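Local coordinates for protein lovastatin nonaketide synthase, polyketide synthase component (Aspergillus terreus, PDB 7CPX) that builds the dihydromonacolin L nonaketide of lovastatin biosynthesis from malonyl-CoA, working as an iterative homodimeric polyketide synthase with its enoyl reductase partner LovC, at residues 131-137 / 155-160. The protein carries 2 engineered substitutions. Residues are numbered along the deposited sequence; the frame is centred on the assembly and turned at random.
Sequences VMTHDYE and VAVSVA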
# COMPACT_ATOMS: atom_id res chain seq x y z
N VAL A 131 -21.60 -26.66 -11.52
CA VAL A 131 -20.79 -25.81 -10.66
C VAL A 131 -21.23 -24.37 -10.87
O VAL A 131 -21.40 -23.91 -12.00
CB VAL A 131 -19.28 -25.97 -10.96
CG1 VAL A 131 -18.87 -27.41 -10.80
CG2 VAL A 131 -18.97 -25.48 -12.35
N MET A 132 -21.41 -23.66 -9.76
CA MET A 132 -21.86 -22.27 -9.78
C MET A 132 -20.95 -21.33 -9.01
O MET A 132 -20.95 -20.13 -9.31
CB MET A 132 -23.27 -22.18 -9.19
CG MET A 132 -23.85 -20.77 -9.08
SD MET A 132 -25.13 -20.69 -7.82
CE MET A 132 -24.40 -19.51 -6.69
N THR A 133 -20.16 -21.83 -8.07
CA THR A 133 -19.56 -20.99 -7.05
C THR A 133 -18.05 -21.17 -7.00
O THR A 133 -17.49 -21.45 -5.93
CB THR A 133 -20.17 -21.29 -5.68
OG1 THR A 133 -21.53 -21.72 -5.84
CG2 THR A 133 -20.15 -20.04 -4.83
N HIS A 134 -17.39 -21.02 -8.14
CA HIS A 134 -15.98 -21.25 -8.46
C HIS A 134 -15.12 -20.23 -7.72
O HIS A 134 -14.52 -19.35 -8.34
CB HIS A 134 -15.75 -21.17 -9.97
CG HIS A 134 -16.21 -19.88 -10.58
ND1 HIS A 134 -15.66 -18.66 -10.25
CD2 HIS A 134 -17.17 -19.62 -11.49
CE1 HIS A 134 -16.25 -17.70 -10.94
NE2 HIS A 134 -17.18 -18.26 -11.70
N ASP A 135 -15.08 -20.34 -6.39
CA ASP A 135 -14.22 -19.47 -5.61
C ASP A 135 -12.77 -19.60 -6.06
O ASP A 135 -12.08 -18.59 -6.24
CB ASP A 135 -14.36 -19.80 -4.13
CG ASP A 135 -15.74 -19.52 -3.59
OD1 ASP A 135 -16.60 -19.07 -4.38
OD2 ASP A 135 -15.98 -19.74 -2.39
N TYR A 136 -12.30 -20.82 -6.25
CA TYR A 136 -11.08 -21.03 -7.02
C TYR A 136 -11.33 -20.56 -8.45
O TYR A 136 -12.44 -20.67 -8.98
CB TYR A 136 -10.66 -22.49 -6.99
CG TYR A 136 -9.29 -22.73 -6.39
CD1 TYR A 136 -9.08 -22.59 -5.02
CD2 TYR A 136 -8.22 -23.11 -7.17
CE1 TYR A 136 -7.84 -22.82 -4.47
CE2 TYR A 136 -6.98 -23.34 -6.63
CZ TYR A 136 -6.79 -23.19 -5.27
OH TYR A 136 -5.55 -23.42 -4.72
N GLU A 137 -10.28 -20.06 -9.09
CA GLU A 137 -10.14 -19.18 -10.24
C GLU A 137 -10.31 -17.73 -9.81
O GLU A 137 -10.12 -16.84 -10.63
CB GLU A 137 -11.15 -19.50 -11.37
CG GLU A 137 -10.94 -18.70 -12.65
CD GLU A 137 -11.83 -19.19 -13.78
OE1 GLU A 137 -12.64 -20.10 -13.55
OE2 GLU A 137 -11.71 -18.65 -14.90
N VAL A 155 -8.26 -24.44 -12.68
CA VAL A 155 -9.39 -23.69 -12.13
C VAL A 155 -10.48 -23.43 -13.16
O VAL A 155 -11.56 -22.97 -12.77
CB VAL A 155 -8.92 -22.35 -11.53
CG1 VAL A 155 -7.69 -22.55 -10.66
CG2 VAL A 155 -8.65 -21.34 -12.63
N ALA A 156 -10.23 -23.70 -14.44
CA ALA A 156 -11.25 -23.46 -15.45
C ALA A 156 -12.51 -24.23 -15.11
O ALA A 156 -12.46 -25.41 -14.77
CB ALA A 156 -10.74 -23.86 -16.83
N VAL A 157 -13.65 -23.54 -15.20
CA VAL A 157 -14.92 -24.15 -14.80
C VAL A 157 -15.16 -25.43 -15.60
O VAL A 157 -15.54 -26.46 -15.05
CB VAL A 157 -16.07 -23.15 -14.97
CG1 VAL A 157 -17.34 -23.70 -14.39
CG2 VAL A 157 -15.73 -21.81 -14.32
N SER A 158 -14.92 -25.37 -16.91
CA SER A 158 -15.20 -26.50 -17.78
C SER A 158 -14.44 -27.75 -17.34
O SER A 158 -14.99 -28.85 -17.32
CB SER A 158 -14.85 -26.15 -19.22
OG SER A 158 -13.51 -25.69 -19.32
N VAL A 159 -13.17 -27.57 -17.00
CA VAL A 159 -12.29 -28.69 -16.68
C VAL A 159 -12.91 -29.53 -15.57
O VAL A 159 -12.70 -30.75 -15.50
CB VAL A 159 -10.89 -28.19 -16.28
CG1 VAL A 159 -10.04 -29.34 -15.79
CG2 VAL A 159 -10.23 -27.52 -17.46
N ALA A 160 -13.70 -28.88 -14.70
CA ALA A 160 -14.38 -29.60 -13.63
C ALA A 160 -14.97 -30.91 -14.13
O ALA A 160 -14.86 -31.94 -13.46
CB ALA A 160 -15.48 -28.72 -13.03
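This is a buried, mostly apolar contact in the thiolase-fold ketosynthase domain, where the loop leaving strand 126-131 packs against the turn joining helix 151-155 to helix 159-168. Three valines carry most of it. Val131 faces Val157, and CG1 of Val131 lies 4.3 Å from CB of Ala160 of helix 159-168. Further along, CG2 of Val157 sits 3.9 Å from CD2 of the His134 imidazole. Val155 meets the Tyr136 ring at its edge: CG1 of Val155 lies 3.6 Å from CD2 of Tyr136, and CG2 of Val155 lies 3.4 Å from CB of Glu137. The second subunit also reaches this contact: His134 stacks on His134 of that subunit, and Val157 packs on its Asp178. The tyrosine hydroxyl is hydrogen-bonded to Val938 N and Glu93 O. Glu137 OE1 approaches Val155 O to 3.2 Å, but both atoms are acceptors, so the carboxylate gains no bond there; across these two segments, cohesion must come from side-chain packing.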